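PDB 6R9N: uncharacterized protein from Treponema denticola ATCC 35404, which senses oxygen and ferrous iron for bacterial chemotaxis, using a diiron centre in a metallo-beta-lactamase-like fold that stabilises an iron-peroxy species. Local coordinates for residues 183-188 with 235-240; 204-209 with 239-244. All coordinates share one frame; numbering follows the deposited sequence.

Contact 1 of 2, residues 183-188 with 235-240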
# COMPACT_ATOMS: atom_id res chain seq x y z
N GLU A 183 19.82 -9.14 19.26
CA GLU A 183 20.24 -9.98 20.38
C GLU A 183 19.68 -9.56 21.73
O GLU A 183 19.80 -10.31 22.70
CB GLU A 183 21.74 -10.19 20.44
CG GLU A 183 22.21 -11.20 19.32
CD GLU A 183 21.64 -12.61 19.55
OE1 GLU A 183 21.32 -13.30 18.57
OE2 GLU A 183 21.44 -13.00 20.72
N ASP A 184 19.01 -8.43 21.83
CA ASP A 184 18.30 -8.10 23.07
C ASP A 184 16.92 -7.60 22.66
O ASP A 184 16.78 -6.49 22.15
CB ASP A 184 19.03 -7.06 23.92
CG ASP A 184 18.27 -6.71 25.19
OD1 ASP A 184 17.68 -7.64 25.83
OD2 ASP A 184 18.20 -5.50 25.53
N PHE A 185 15.92 -8.47 22.86
CA PHE A 185 14.56 -8.13 22.46
C PHE A 185 14.07 -6.86 23.14
O PHE A 185 13.36 -6.06 22.53
CB PHE A 185 13.61 -9.30 22.76
CG PHE A 185 12.29 -9.17 22.07
CD1 PHE A 185 12.20 -9.30 20.70
CD2 PHE A 185 11.14 -8.90 22.80
CE1 PHE A 185 10.98 -9.16 20.06
CE2 PHE A 185 9.91 -8.77 22.17
CZ PHE A 185 9.84 -8.90 20.79
N GLU A 186 14.45 -6.66 24.40
CA GLU A 186 14.02 -5.45 25.10
C GLU A 186 14.64 -4.21 24.51
O GLU A 186 13.99 -3.17 24.45
CB GLU A 186 14.35 -5.53 26.59
CG GLU A 186 13.58 -6.55 27.37
CD GLU A 186 12.11 -6.21 27.44
OE1 GLU A 186 11.78 -5.00 27.48
OE2 GLU A 186 11.29 -7.15 27.44
N LYS A 187 15.90 -4.28 24.05
CA LYS A 187 16.48 -3.11 23.40
C LYS A 187 15.90 -2.89 22.01
O LYS A 187 15.86 -1.76 21.52
CB LYS A 187 18.00 -3.25 23.31
CG LYS A 187 18.78 -2.66 24.47
CD LYS A 187 20.18 -2.24 24.05
CE LYS A 187 21.11 -2.09 25.25
NZ LYS A 187 22.40 -2.83 25.06
N HIS A 188 15.47 -3.97 21.36
CA HIS A 188 14.88 -3.87 20.03
C HIS A 188 13.44 -3.37 20.06
O HIS A 188 13.00 -2.70 19.12
CB HIS A 188 14.93 -5.22 19.34
CG HIS A 188 14.76 -5.15 17.85
ND1 HIS A 188 15.69 -4.56 17.03
CD2 HIS A 188 13.77 -5.60 17.05
CE1 HIS A 188 15.29 -4.66 15.78
NE2 HIS A 188 14.13 -5.29 15.76
N ASN A 235 11.13 -16.96 18.96
CA ASN A 235 10.14 -17.17 20.01
C ASN A 235 9.77 -15.86 20.69
O ASN A 235 8.59 -15.61 20.97
CB ASN A 235 10.66 -18.17 21.04
CG ASN A 235 10.43 -19.59 20.62
OD1 ASN A 235 9.53 -19.88 19.82
ND2 ASN A 235 11.25 -20.51 21.14
N ASN A 236 10.77 -15.05 21.01
CA ASN A 236 10.49 -13.79 21.70
C ASN A 236 9.57 -12.92 20.87
O ASN A 236 8.56 -12.42 21.36
CB ASN A 236 11.80 -13.06 21.99
CG ASN A 236 12.52 -13.60 23.20
OD1 ASN A 236 11.95 -14.35 24.00
ND2 ASN A 236 13.78 -13.21 23.37
N PHE A 237 9.88 -12.77 19.58
CA PHE A 237 9.05 -11.93 18.73
C PHE A 237 7.64 -12.49 18.61
O PHE A 237 6.64 -11.77 18.79
CB PHE A 237 9.68 -11.77 17.34
CG PHE A 237 8.80 -11.03 16.39
CD1 PHE A 237 8.67 -9.65 16.49
CD2 PHE A 237 8.03 -11.71 15.47
CE1 PHE A 237 7.83 -8.97 15.64
CE2 PHE A 237 7.19 -11.03 14.63
CZ PHE A 237 7.09 -9.65 14.71
N LEU A 238 7.53 -13.79 18.31
CA LEU A 238 6.21 -14.40 18.14
C LEU A 238 5.37 -14.27 19.41
O LEU A 238 4.17 -13.96 19.33
CB LEU A 238 6.36 -15.86 17.74
CG LEU A 238 7.06 -16.09 16.41
CD1 LEU A 238 7.11 -17.57 16.03
CD2 LEU A 238 6.36 -15.28 15.34
N ASN A 239 5.97 -14.49 20.58
CA ASN A 239 5.22 -14.37 21.83
C ASN A 239 4.71 -12.95 22.02
O ASN A 239 3.53 -12.74 22.36
CB ASN A 239 6.08 -14.79 23.02
CG ASN A 239 6.38 -16.27 23.04
OD1 ASN A 239 5.72 -17.07 22.35
ND2 ASN A 239 7.38 -16.66 23.83
N TRP A 240 5.57 -11.96 21.76
CA TRP A 240 5.17 -10.56 21.91
C TRP A 240 4.05 -10.20 20.94
O TRP A 240 3.07 -9.55 21.32
CB TRP A 240 6.39 -9.67 21.69
CG TRP A 240 6.07 -8.22 21.56
CD1 TRP A 240 5.84 -7.33 22.57
CD2 TRP A 240 5.96 -7.47 20.34
NE1 TRP A 240 5.60 -6.07 22.06
CE2 TRP A 240 5.66 -6.14 20.70
CE3 TRP A 240 6.09 -7.80 18.99
CZ2 TRP A 240 5.50 -5.14 19.74
CZ3 TRP A 240 5.92 -6.81 18.05
CH2 TRP A 240 5.63 -5.49 18.43
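Helices 185-199 and 232-242 lie together on one flank of the diiron domain, and Phe185, in the first turn of the former, meets Asn236, Phe237 and Trp240 along one side of the latter. The Phe185 ring reaches across because CG is anti to the backbone N (chi1 -166°). Over one of its faces sits the CB of Asn236, 4.1 Å from the Phe185 ring centroid and 20° off the normal, a CH-pi contact. The Asn236 amide slides past the ring and hydrogen-bonds through ND2 to Gln233 OE1. The far rim of the phenyl dips toward the helix backbone, where Phe185 CE1 lies 3.6 Å from Phe237 CA, while Phe185 CZ rests 3.6 Å from Trp240 CB. In this metallo-beta-lactamase-like fold the helix pair stands well away from the metal site: the side chain of Phe237 is about 13 Å from a bound Fe (III) ion. Trp240 presents the face of its indole to the edge of Phe185 in an offset edge-to-face pair, the five-membered ring centroid 5.6 Å from that of Phe185 and the planes 69° apart. Farther along helix 185-199, Leu189, Ile192 and His196 also meet the indole. Asp184 is the N-cap of that helix: its OD2 accepts a weak bond of 3.0 Å from Lys187 N, across the first turn, in which Phe185 sits.

Contact 2 of 2, residues 204-209 with 239-244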
# COMPACT_ATOMS: atom_id res chain seq x y z
N LYS A 204 -6.79 -9.78 16.30
CA LYS A 204 -7.41 -10.94 15.67
C LYS A 204 -6.59 -11.46 14.50
O LYS A 204 -6.36 -12.67 14.38
CB LYS A 204 -8.84 -10.58 15.23
CG LYS A 204 -9.49 -11.62 14.35
CD LYS A 204 -10.95 -11.25 14.01
CE LYS A 204 -11.63 -12.38 13.24
NZ LYS A 204 -12.98 -11.97 12.70
N ILE A 205 -6.14 -10.57 13.61
CA ILE A 205 -5.35 -11.03 12.47
C ILE A 205 -3.95 -11.41 12.92
O ILE A 205 -3.38 -12.43 12.49
CB ILE A 205 -5.33 -9.99 11.34
CG1 ILE A 205 -4.77 -10.61 10.07
CG2 ILE A 205 -4.51 -8.76 11.72
CD1 ILE A 205 -5.58 -11.83 9.59
N VAL A 206 -3.39 -10.65 13.86
CA VAL A 206 -2.01 -10.84 14.26
C VAL A 206 -1.82 -12.18 14.98
O VAL A 206 -0.83 -12.89 14.75
CB VAL A 206 -1.59 -9.66 15.15
CG1 VAL A 206 -0.53 -10.07 16.05
CG2 VAL A 206 -1.14 -8.47 14.29
N SER A 207 -2.79 -12.58 15.81
CA SER A 207 -2.63 -13.83 16.57
C SER A 207 -2.88 -15.06 15.72
O SER A 207 -2.29 -16.11 16.00
CB SER A 207 -3.56 -13.84 17.79
OG SER A 207 -4.91 -13.76 17.38
N LYS A 208 -3.76 -14.98 14.71
CA LYS A 208 -3.91 -16.07 13.75
C LYS A 208 -2.63 -16.27 12.94
O LYS A 208 -2.23 -17.41 12.67
CB LYS A 208 -5.09 -15.81 12.82
CG LYS A 208 -5.40 -16.97 11.87
N TRP A 209 -2.00 -15.18 12.52
CA TRP A 209 -0.72 -15.27 11.80
C TRP A 209 0.32 -15.99 12.65
O TRP A 209 0.99 -16.91 12.18
CB TRP A 209 -0.23 -13.87 11.42
CG TRP A 209 0.96 -13.87 10.48
CD1 TRP A 209 0.93 -13.96 9.11
CD2 TRP A 209 2.34 -13.75 10.84
NE1 TRP A 209 2.20 -13.91 8.60
CE2 TRP A 209 3.09 -13.79 9.64
CE3 TRP A 209 3.02 -13.64 12.06
CZ2 TRP A 209 4.47 -13.70 9.63
CZ3 TRP A 209 4.39 -13.54 12.04
CH2 TRP A 209 5.10 -13.57 10.83
N ASN A 239 5.97 -14.49 20.58
CA ASN A 239 5.22 -14.37 21.83
C ASN A 239 4.71 -12.95 22.02
O ASN A 239 3.53 -12.74 22.36
CB ASN A 239 6.08 -14.79 23.02
CG ASN A 239 6.38 -16.27 23.04
OD1 ASN A 239 5.72 -17.07 22.35
ND2 ASN A 239 7.38 -16.66 23.83
N TRP A 240 5.57 -11.96 21.76
CA TRP A 240 5.17 -10.56 21.91
C TRP A 240 4.05 -10.20 20.94
O TRP A 240 3.07 -9.55 21.32
CB TRP A 240 6.39 -9.67 21.69
CG TRP A 240 6.07 -8.22 21.56
CD1 TRP A 240 5.84 -7.33 22.57
CD2 TRP A 240 5.96 -7.47 20.34
NE1 TRP A 240 5.60 -6.07 22.06
CE2 TRP A 240 5.66 -6.14 20.70
CE3 TRP A 240 6.09 -7.80 18.99
CZ2 TRP A 240 5.50 -5.14 19.74
CZ3 TRP A 240 5.92 -6.81 18.05
CH2 TRP A 240 5.63 -5.49 18.43
N LEU A 241 4.17 -10.62 19.67
CA LEU A 241 3.19 -10.22 18.66
C LEU A 241 1.82 -10.82 18.94
O LEU A 241 0.79 -10.14 18.78
CB LEU A 241 3.69 -10.64 17.27
CG LEU A 241 2.80 -10.19 16.11
CD1 LEU A 241 2.61 -8.66 16.12
CD2 LEU A 241 3.34 -10.67 14.77
N SER A 242 1.77 -12.09 19.38
CA SER A 242 0.49 -12.77 19.51
C SER A 242 -0.42 -12.09 20.52
O SER A 242 -1.64 -12.18 20.41
CB SER A 242 0.71 -14.23 19.90
OG SER A 242 1.24 -14.31 21.21
N GLY A 243 0.15 -11.38 21.50
CA GLY A 243 -0.63 -10.65 22.47
C GLY A 243 -0.77 -9.16 22.21
O GLY A 243 -1.34 -8.46 23.05
N LEU A 244 -0.26 -8.66 21.09
CA LEU A 244 -0.25 -7.22 20.84
C LEU A 244 -1.63 -6.72 20.44
O LEU A 244 -2.28 -7.30 19.57
CB LEU A 244 0.74 -6.87 19.73
CG LEU A 244 1.00 -5.38 19.47
CD1 LEU A 244 1.79 -4.74 20.60
CD2 LEU A 244 1.75 -5.20 18.14
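Val206 of helix 203-215 packs against Leu241 in the last turn of helix 232-242, a helix-helix contact on the helical flank of the metallo-beta-lactamase-like fold. The backbones come close, Ser207 CA and Ser242 CA being 4.4 Å apart, as small side chains at the crossing permit. The apolar part is carried by Val206, Leu241 and Trp209. Val206 CG1 is modelled 3.3 Å from Leu241 CG, nearer than carbons usually approach, so the exact closeness is doubtful; the same methyl also touches Leu241 CD1. Leu241 CG, anti to the backbone N (chi1 -175°), is carried toward Val206, and chi2 of 56° sends CD1 along the valine and CD2 to the six-membered ring of Trp209, with Leu241 CD2 4.0 Å from Trp209 CE3. Trp209 NE1 donates to Ser144 OG, which helps to hold the indole's rotation, and Met147 and Ile168 pack on it.

Against the polar backbone, Ser207 CB lies 3.6 Å from Ser242 O, a carbonyl that accepts a hydrogen bond from Asn203 ND2. Val206 CG1 also lies 3.0 Å from Leu241 O, too short to be taken as exact. The two serine hydroxyls turn back to their own chain neighbours. Ser207 OG bonds to Asn203 O, and Ser242 OG donates to Asn239 O over 3.0 Å, its oxygen tilted 34° from the plane of that carbonyl.

Overall arrangement
Both contacts draw on helix 232-242, which packs against helix 185-199 in contact 1 and helix 203-215 in contact 2, two helices that follow each other in the chain. Their centres are 14 Å apart, and they meet where Leu238 CD2 approaches Trp209 CZ3 at 4.2 Å. Contact 1 is partly buried and largely aromatic, with one ring laid among side chains of the helix. Contact 2 is the more buried, joins mainly aliphatic branches, with Trp209 beside them, and lets the backbones come closer. Neither has a hydrogen bond across its segments. The second subunit reaches only contact 2, where its Thr248 O accepts a hydrogen bond from Lys204 NZ.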